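Local coordinates for protein Exo-beta-1,3-glucanase (Streptomyces sp. SirexAA-E, PDB 4PEY) that hydrolyses laminarin and laminarioligosaccharides from their non-reducing ends as a secreted exo-beta-1,3-glucanase, releasing glucose and laminaribiose, at residues A[142-147]-A[168-173]; A[183-188]-A[208-213]; A[326-331]-A[352-357]. The protein carries 1 engineered substitution. All coordinates share one frame; numbering follows the deposited sequence.

Interactions 1 and 2 join neighbouring parts of one beta-helix, with centres about 12 Å apart, and they touch directly. Tyr170 N of interaction 1 is 2.9 Å from Asn187 OD1 of interaction 2, a probable hydrogen bond, and Pro169 CG packs 3.5 Å from Trp185 NE1. Interaction 1 also carries Gln173, which binds two glucose units of the ligand; in interaction 2 the side chain of Asn187 is about 10 Å from a bound glucose. Interaction 3 is remote: its centre lies about 39 Å from that of interaction 1, on the opposite side of the chain's centre, and about 37 Å from that of interaction 2, away from the annotated sites.

Interaction 1 of 3, residues A[142-147]-A[168-173]. With BGC (beta-D-glucopyranose), chain B; BGC (beta-D-glucopyranose), chain C.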
loop_
_atom_site.group_PDB
_atom_site.type_symbol
_atom_site.label_atom_id
_atom_site.label_comp_id
_atom_site.label_asym_id
_atom_site.label_seq_id
_atom_site.Cartn_x
_atom_site.Cartn_y
_atom_site.Cartn_z
ATOM N N GLY A 142 3.845 19.013 13.768
ATOM C CA GLY A 142 4.623 18.483 12.665
ATOM C C GLY A 142 4.584 16.972 12.606
ATOM O O GLY A 142 4.111 16.306 13.542
ATOM N N LEU A 143 5.098 16.429 11.503
ATOM C CA LEU A 143 5.150 14.990 11.303
ATOM C C LEU A 143 6.542 14.624 10.802
ATOM O O LEU A 143 6.940 15.024 9.707
ATOM C CB LEU A 143 4.064 14.546 10.313
ATOM C CG LEU A 143 3.942 13.047 10.025
ATOM C CD1 LEU A 143 3.516 12.265 11.274
ATOM C CD2 LEU A 143 2.970 12.797 8.873
ATOM N N ASN A 144 7.285 13.892 11.629
ATOM C CA ASN A 144 8.629 13.425 11.298
ATOM C C ASN A 144 8.544 12.005 10.760
ATOM O O ASN A 144 8.067 11.111 11.458
ATOM C CB ASN A 144 9.527 13.485 12.546
ATOM C CG ASN A 144 10.987 13.153 12.262
ATOM O OD1 ASN A 144 11.346 12.657 11.193
ATOM N ND2 ASN A 144 11.838 13.419 13.244
ATOM N N LEU A 145 8.995 11.790 9.526
ATOM C CA LEU A 145 8.895 10.474 8.901
ATOM C C LEU A 145 10.163 9.638 9.050
ATOM O O LEU A 145 10.236 8.515 8.545
ATOM C CB LEU A 145 8.559 10.621 7.414
ATOM C CG LEU A 145 7.325 11.470 7.102
ATOM C CD1 LEU A 145 7.104 11.536 5.589
ATOM C CD2 LEU A 145 6.099 10.901 7.807
ATOM N N ALA A 146 11.156 10.175 9.749
ATOM C CA ALA A 146 12.456 9.513 9.838
ATOM C C ALA A 146 12.691 8.914 11.223
ATOM O O ALA A 146 12.216 9.449 12.222
ATOM C CB ALA A 146 13.580 10.500 9.486
ATOM N N PRO A 147 13.430 7.799 11.289
ATOM C CA PRO A 147 13.740 7.228 12.601
ATOM C C PRO A 147 14.659 8.155 13.383
ATOM O O PRO A 147 15.357 8.978 12.779
ATOM C CB PRO A 147 14.440 5.907 12.253
ATOM C CG PRO A 147 15.034 6.148 10.897
ATOM C CD PRO A 147 14.026 7.021 10.188
ATOM N N GLY A 168 8.451 16.384 7.729
ATOM C CA GLY A 168 9.889 16.265 7.536
ATOM C C GLY A 168 10.300 14.848 7.179
ATOM O O GLY A 168 10.330 13.971 8.038
ATOM N N PRO A 169 10.605 14.601 5.892
ATOM C CA PRO A 169 11.007 13.232 5.536
ATOM C C PRO A 169 12.424 12.880 5.983
ATOM O O PRO A 169 12.686 11.707 6.277
ATOM C CB PRO A 169 10.909 13.223 4.005
ATOM C CG PRO A 169 9.969 14.378 3.667
ATOM C CD PRO A 169 10.288 15.418 4.709
ATOM N N TYR A 170 13.307 13.879 6.027
ATOM C CA TYR A 170 14.732 13.691 6.315
ATOM C C TYR A 170 15.338 12.583 5.457
ATOM O O TYR A 170 15.513 12.774 4.261
ATOM C CB TYR A 170 14.946 13.426 7.805
ATOM C CG TYR A 170 14.494 14.596 8.665
ATOM C CD1 TYR A 170 15.277 15.740 8.788
ATOM C CD2 TYR A 170 13.283 14.561 9.341
ATOM C CE1 TYR A 170 14.864 16.817 9.563
ATOM C CE2 TYR A 170 12.860 15.629 10.112
ATOM C CZ TYR A 170 13.653 16.756 10.222
ATOM O OH TYR A 170 13.229 17.816 10.999
ATOM N N SER A 171 15.644 11.429 6.050
ATOM C CA SER A 171 16.302 10.346 5.313
ATOM C C SER A 171 15.401 9.465 4.430
ATOM O O SER A 171 15.909 8.642 3.661
ATOM C CB SER A 171 17.045 9.448 6.301
ATOM O OG SER A 171 16.187 9.060 7.360
ATOM N N GLN A 172 14.082 9.616 4.536
ATOM C CA GLN A 172 13.167 8.868 3.676
ATOM C C GLN A 172 13.538 8.979 2.206
ATOM O O GLN A 172 13.659 10.080 1.686
ATOM C CB GLN A 172 11.732 9.363 3.864
ATOM C CG GLN A 172 11.065 8.895 5.153
ATOM C CD GLN A 172 10.670 7.428 5.101
ATOM O OE1 GLN A 172 10.831 6.764 4.075
ATOM N NE2 GLN A 172 10.160 6.917 6.208
ATOM N N GLN A 173 13.694 7.840 1.533
ATOM C CA GLN A 173 14.077 7.822 0.120
ATOM C C GLN A 173 13.031 8.469 -0.779
ATOM O O GLN A 173 13.348 9.215 -1.715
ATOM C CB GLN A 173 14.289 6.386 -0.352
ATOM C CG GLN A 173 15.438 5.657 0.287
ATOM C CD GLN A 173 15.349 4.155 0.065
ATOM O OE1 GLN A 173 14.552 3.662 -0.760
ATOM N NE2 GLN A 173 16.144 3.413 0.816
HETATM C C2 BGC B . 19.287 4.100 1.407
HETATM C C3 BGC B . 19.811 2.668 1.386
HETATM C C4 BGC B . 21.109 2.588 0.596
HETATM C C5 BGC B . 22.086 3.612 1.162
HETATM C C6 BGC B . 23.409 3.587 0.409
HETATM C C1 BGC B . 20.377 5.068 1.858
HETATM O O1 BGC B . 19.904 6.391 1.714
HETATM O O2 BGC B . 18.172 4.191 2.266
HETATM O O3 BGC B . 18.767 1.832 0.752
HETATM O O4 BGC B . 21.652 1.285 0.693
HETATM O O5 BGC B . 21.514 4.892 1.038
HETATM O O6 BGC B . 24.312 4.465 1.056
HETATM C C2 BGC C . 17.100 0.147 0.822
HETATM C C3 BGC C . 16.802 -1.313 1.136
HETATM C C4 BGC C . 17.944 -2.189 0.644
HETATM C C5 BGC C . 19.253 -1.686 1.229
HETATM C C6 BGC C . 20.413 -2.548 0.747
HETATM C C1 BGC C . 18.490 0.556 1.293
HETATM O O2 BGC C . 16.150 0.951 1.488
HETATM O O3 BGC C . 15.576 -1.599 0.427
HETATM O O4 BGC C . 17.690 -3.531 1.014
HETATM O O5 BGC C . 19.463 -0.350 0.805
HETATM O O6 BGC C . 21.609 -2.101 1.352
#
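Gln172 is turned toward Leu145 by its first two torsions: CG stands beside the backbone N, anti to the carbonyl carbon (chi1 -76°), and a bend at chi2 (-74°) sets CD. Gln172 CG accordingly packs alongside Leu145 CB at 3.8 Å. Beyond it, Gln172 NE2 donates to Leu145 O over 2.8 Å, an almost straight bond (168° at the hydrogen) whose acceptor lies close to the amide plane. The same NE2 also binds Val128 O, and OE1 accepts from Gly155 N, so three bonds fix the rotation of this buried amide.

The backbones meet in a parallel bridge between Asn144 and Gly168. Gly168 N donates to Leu143 O at 2.8 Å, and Leu145 N donates to Gly168 O at 3.0 Å. Asn144 has CG anti to the backbone N, and its side chain crosses that of Tyr170 at about a right angle. Asn144 OD1 touches the edge of the Tyr170 ring, near its plane and 3.3 Å from CD2. It accepts one bond, from Ala146 N at 2.9 Å, with the donor above the carbonyl plane, which closes an Asx turn. Ala146 CB in turn packs on Tyr170 CB at 3.6 Å.

Residues 169-172 form a type II' beta turn, after which the chain reaches the substrate site: Gln173 NE2 donates to O2 of both linked glucose units, 2.6 Å in each case. Ser171 OG, near Ala146 CB, is bonded to Gly151 O, next to the substrate-binding Tyr150, whose ring meets that of Tyr170.

In the right-handed beta-helix, strand 138-144 runs parallel to strand 162-168 and also to strand 123-125, with Leu143 touching both Asn124 and Ile163; the contact thus lies where two adjacent strands run out into their loops.

Interaction 2 of 3, residues A[183-188]-A[208-213]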
loop_
_atom_site.group_PDB
_atom_site.type_symbol
_atom_site.label_atom_id
_atom_site.label_comp_id
_atom_site.label_asym_id
_atom_site.label_seq_id
_atom_site.Cartn_x
_atom_site.Cartn_y
_atom_site.Cartn_z
ATOM N N GLY A 183 1.244 21.973 6.301
ATOM C CA GLY A 183 1.720 23.314 6.602
ATOM C C GLY A 183 3.050 23.620 5.938
ATOM O O GLY A 183 3.379 24.780 5.687
ATOM N N GLY A 184 3.818 22.571 5.658
ATOM C CA GLY A 184 5.115 22.701 5.023
ATOM C C GLY A 184 5.663 21.332 4.678
ATOM O O GLY A 184 5.163 20.313 5.157
ATOM N N TRP A 185 6.688 21.313 3.834
ATOM C CA TRP A 185 7.350 20.078 3.444
ATOM C C TRP A 185 8.853 20.309 3.447
ATOM O O TRP A 185 9.350 21.176 2.734
ATOM C CB TRP A 185 6.882 19.615 2.065
ATOM C CG TRP A 185 7.323 18.224 1.777
ATOM C CD1 TRP A 185 8.521 17.830 1.256
ATOM C CD2 TRP A 185 6.573 17.028 2.017
ATOM N NE1 TRP A 185 8.566 16.456 1.160
ATOM C CE2 TRP A 185 7.380 15.942 1.615
ATOM C CE3 TRP A 185 5.292 16.772 2.523
ATOM C CZ2 TRP A 185 6.952 14.618 1.710
ATOM C CZ3 TRP A 185 4.865 15.456 2.619
ATOM C CH2 TRP A 185 5.691 14.397 2.213
ATOM N N GLY A 186 9.576 19.520 4.236
ATOM C CA GLY A 186 10.956 19.841 4.576
ATOM C C GLY A 186 12.027 19.573 3.531
ATOM O O GLY A 186 12.949 20.380 3.352
ATOM N N ASN A 187 11.933 18.433 2.857
ATOM C CA ASN A 187 12.966 18.048 1.895
ATOM C C ASN A 187 12.528 16.890 1.013
ATOM O O ASN A 187 11.517 16.230 1.286
ATOM C CB ASN A 187 14.267 17.678 2.626
ATOM C CG ASN A 187 14.156 16.373 3.407
ATOM O OD1 ASN A 187 13.474 16.300 4.430
ATOM N ND2 ASN A 187 14.843 15.338 2.932
ATOM N N GLY A 188 13.288 16.658 -0.056
ATOM C CA GLY A 188 13.102 15.488 -0.897
ATOM C C GLY A 188 14.440 14.797 -1.078
ATOM O O GLY A 188 15.472 15.457 -1.131
ATOM N N PRO A 208 14.666 20.197 -5.976
ATOM C CA PRO A 208 14.573 18.917 -5.259
ATOM C C PRO A 208 13.688 17.955 -6.056
ATOM O O PRO A 208 12.993 18.409 -6.968
ATOM C CB PRO A 208 13.923 19.295 -3.918
ATOM C CG PRO A 208 14.092 20.770 -3.795
ATOM C CD PRO A 208 14.091 21.306 -5.198
ATOM N N PRO A 209 13.729 16.652 -5.745
ATOM C CA PRO A 209 12.973 15.699 -6.571
ATOM C C PRO A 209 11.481 15.685 -6.226
ATOM O O PRO A 209 10.949 14.682 -5.731
ATOM C CB PRO A 209 13.635 14.358 -6.247
ATOM C CG PRO A 209 14.140 14.534 -4.833
ATOM C CD PRO A 209 14.595 15.978 -4.762
ATOM N N TYR A 210 10.818 16.803 -6.511
ATOM C CA TYR A 210 9.390 16.959 -6.247
ATOM C C TYR A 210 8.560 16.815 -7.528
ATOM O O TYR A 210 8.711 17.598 -8.480
ATOM C CB TYR A 210 9.108 18.327 -5.623
ATOM C CG TYR A 210 9.682 18.555 -4.240
ATOM C CD1 TYR A 210 9.792 17.521 -3.319
ATOM C CD2 TYR A 210 10.098 19.826 -3.855
ATOM C CE1 TYR A 210 10.306 17.755 -2.041
ATOM C CE2 TYR A 210 10.608 20.065 -2.596
ATOM C CZ TYR A 210 10.709 19.028 -1.691
ATOM O OH TYR A 210 11.214 19.290 -0.435
ATOM N N THR A 211 7.671 15.829 -7.525
ATOM C CA THR A 211 6.707 15.618 -8.597
ATOM C C THR A 211 5.355 16.033 -8.049
ATOM O O THR A 211 4.845 15.390 -7.140
ATOM C CB THR A 211 6.667 14.143 -9.049
ATOM O OG1 THR A 211 7.946 13.776 -9.580
ATOM C CG2 THR A 211 5.582 13.913 -10.107
ATOM N N THR A 212 4.785 17.109 -8.580
ATOM C CA THR A 212 3.603 17.706 -7.973
ATOM C C THR A 212 2.472 17.882 -8.975
ATOM O O THR A 212 2.610 18.614 -9.961
ATOM C CB THR A 212 3.945 19.073 -7.344
ATOM O OG1 THR A 212 5.009 18.899 -6.398
ATOM C CG2 THR A 212 2.727 19.676 -6.654
ATOM N N LEU A 213 1.357 17.214 -8.698
ATOM C CA LEU A 213 0.143 17.315 -9.498
ATOM C C LEU A 213 -0.915 18.078 -8.703
ATOM O O LEU A 213 -1.132 17.795 -7.526
ATOM C CB LEU A 213 -0.370 15.926 -9.886
ATOM C CG LEU A 213 0.443 15.059 -10.857
ATOM C CD1 LEU A 213 1.805 14.648 -10.315
ATOM C CD2 LEU A 213 -0.343 13.812 -11.184
#
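Tyr210 and Trp185 supply the aromatic part of this contact. Tyr210 OH sits at the edge of the Trp185 indole, in its plane and 3.5 Å from CD1, while Tyr210 CE1 approaches the same Trp185 CD1 at 3.7 Å. Trp185 CG stands anti to the backbone N (chi1 -168°), and chi2 (-85°) turns CD1 toward the phenol. The five-membered ring and the phenol ring have planes at 87° and centroids 5.5 Å apart; the pair is oblique, neither stacked nor edge-to-face.

Van der Waals packing comes next. One face of the Tyr210 ring is covered toward its rim by Pro208 CB. Pro209 CD, a ring carbon, packs on the backbone carbonyl at Gly188 O, 3.8 Å away. Tyr210 OH is 3.1 Å from Asn187 C. Gly188 is tightly placed: a side chain there would set its CB within 2.9 Å of Tyr210 CE1, a clash.

Polar groups are close without pairing across the two segments. Gly188 N is 3.4 Å from Tyr210 OH, but its angle, like that of Asn187 N, is too poor for a hydrogen bond. Within residues 183-188, Trp185 NE1 makes a weak bond to Asn187 O at 3.0 Å, and that oxygen lies at the edge of the Tyr210 ring. Tyr210 N closes an inverse gamma turn centred on Pro209. Asn187 OD1 has its partner in Tyr170 N, outside the contact.

A serine in place of Tyr210 would probably open a gap beside Trp185 CD1 and the Asn187-Gly188 peptide, leaving the indole less restrained.

In the beta-helix, strand 210-220 runs parallel to strand 191-198, whose Met192 touches both Trp185 and Tyr210; the geometry implies a join made by ring-to-backbone van der Waals packing, with hydrogen bonding confined to each segment and its other neighbours.

Interaction 3 of 3, residues A[326-331]-A[352-357]; sequences VGDVDG and VGSDGA
Ser354 meets the Asp328 carboxylate on the syn side of both oxygens, which share the work. Ser354 OG donates to the syn lone pair of Asp328 OD2 at 2.7 Å, and Ser354 N donates to Asp328 OD1 at 2.8 Å, 20° out of the carboxylate plane. Beside OD1, carbon atoms stand on opposite sides of that plane: Ala357 CB, 3.4 Å from OD1, and Gly353 CA, 3.2 Å from it. The chi1 of Ser354 (67°) sets OG between its own backbone N and carbonyl carbon, allowing N and OG to grip the same carboxylate.

Strands 324-326 and 348-352 are neighbours in a parallel sheet of the second beta-helix domain, and these residues leave it as successive loops. Val326 and Val352 form the last parallel bridge, with Gly353 N bonded to Val326 O at 2.8 Å; the side chains of Val326 and Val352 share one face, where Val326 CB and Val352 CG1 are 4.4 Å apart. Asp328 is the centre of an inverse gamma turn, and residues 354-357 make a type II beta turn closed by Ala357 N on Ser354 O, 3.0 Å. Asp355, on that turn, pairs with Lys424 in a salt bridge.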
loop_
_atom_site.group_PDB
_atom_site.type_symbol
_atom_site.label_atom_id
_atom_site.label_comp_id
_atom_site.label_asym_id
_atom_site.label_seq_id
_atom_site.Cartn_x
_atom_site.Cartn_y
_atom_site.Cartn_z
ATOM N N VAL A 326 -12.473 -10.953 -7.678
ATOM C CA VAL A 326 -13.603 -10.043 -7.809
ATOM C C VAL A 326 -14.226 -10.221 -9.190
ATOM O O VAL A 326 -13.514 -10.298 -10.198
ATOM C CB VAL A 326 -13.181 -8.573 -7.608
ATOM C CG1 VAL A 326 -14.387 -7.664 -7.653
ATOM C CG2 VAL A 326 -12.439 -8.406 -6.285
ATOM N N GLY A 327 -15.553 -10.308 -9.236
ATOM C CA GLY A 327 -16.251 -10.452 -10.502
ATOM C C GLY A 327 -16.321 -9.170 -11.311
ATOM O O GLY A 327 -15.773 -8.130 -10.915
ATOM N N ASP A 328 -17.014 -9.240 -12.444
ATOM C CA ASP A 328 -17.134 -8.107 -13.359
ATOM C C ASP A 328 -18.274 -7.179 -12.945
ATOM O O ASP A 328 -19.238 -6.970 -13.690
ATOM C CB ASP A 328 -17.334 -8.616 -14.784
ATOM C CG ASP A 328 -16.171 -9.447 -15.257
ATOM O OD1 ASP A 328 -15.028 -9.080 -14.940
ATOM O OD2 ASP A 328 -16.396 -10.472 -15.930
ATOM N N VAL A 329 -18.143 -6.633 -11.744
ATOM C CA VAL A 329 -19.183 -5.817 -11.136
ATOM C C VAL A 329 -18.663 -4.450 -10.692
ATOM O O VAL A 329 -17.456 -4.269 -10.450
ATOM C CB VAL A 329 -19.816 -6.548 -9.920
ATOM C CG1 VAL A 329 -20.566 -7.792 -10.378
ATOM C CG2 VAL A 329 -18.761 -6.920 -8.890
ATOM N N ASP A 330 -19.579 -3.490 -10.600
ATOM C CA ASP A 330 -19.279 -2.148 -10.097
ATOM C C ASP A 330 -18.968 -2.129 -8.603
ATOM O O ASP A 330 -19.504 -2.931 -7.840
ATOM C CB ASP A 330 -20.467 -1.196 -10.291
ATOM C CG ASP A 330 -20.763 -0.840 -11.742
ATOM O OD1 ASP A 330 -20.033 -1.205 -12.686
ATOM O OD2 ASP A 330 -21.766 -0.129 -11.918
ATOM N N GLY A 331 -18.138 -1.176 -8.191
ATOM C CA GLY A 331 -18.146 -0.680 -6.823
ATOM C C GLY A 331 -17.634 -1.562 -5.702
ATOM O O GLY A 331 -17.894 -1.283 -4.533
ATOM N N VAL A 352 -8.877 -9.160 -10.282
ATOM C CA VAL A 352 -9.951 -8.172 -10.291
ATOM C C VAL A 352 -10.600 -8.200 -11.666
ATOM O O VAL A 352 -10.046 -7.674 -12.639
ATOM C CB VAL A 352 -9.438 -6.750 -9.966
ATOM C CG1 VAL A 352 -10.612 -5.776 -9.866
ATOM C CG2 VAL A 352 -8.644 -6.754 -8.668
ATOM N N GLY A 353 -11.766 -8.832 -11.752
ATOM C CA GLY A 353 -12.418 -9.037 -13.033
ATOM C C GLY A 353 -11.980 -10.318 -13.724
ATOM O O GLY A 353 -10.944 -10.890 -13.380
ATOM N N SER A 354 -12.768 -10.766 -14.698
ATOM C CA SER A 354 -12.446 -11.972 -15.461
ATOM C C SER A 354 -11.499 -11.681 -16.623
ATOM O O SER A 354 -11.397 -10.546 -17.079
ATOM C CB SER A 354 -13.725 -12.628 -15.996
ATOM O OG SER A 354 -14.342 -11.807 -16.975
ATOM N N ASP A 355 -10.814 -12.713 -17.108
ATOM C CA ASP A 355 -9.961 -12.571 -18.283
ATOM C C ASP A 355 -10.779 -12.102 -19.495
ATOM O O ASP A 355 -11.772 -12.724 -19.859
ATOM C CB ASP A 355 -9.263 -13.895 -18.591
ATOM C CG ASP A 355 -8.234 -13.773 -19.697
ATOM O OD1 ASP A 355 -7.520 -12.747 -19.750
ATOM O OD2 ASP A 355 -8.144 -14.710 -20.519
ATOM N N GLY A 356 -10.369 -10.994 -20.103
ATOM C CA GLY A 356 -11.064 -10.466 -21.265
ATOM C C GLY A 356 -12.238 -9.563 -20.937
ATOM O O GLY A 356 -12.968 -9.147 -21.840
ATOM N N ALA A 357 -12.407 -9.262 -19.650
ATOM C CA ALA A 357 -13.482 -8.398 -19.160
ATOM C C ALA A 357 -13.553 -7.099 -19.942
ATOM O O ALA A 357 -12.561 -6.384 -20.075
ATOM C CB ALA A 357 -13.289 -8.103 -17.680
#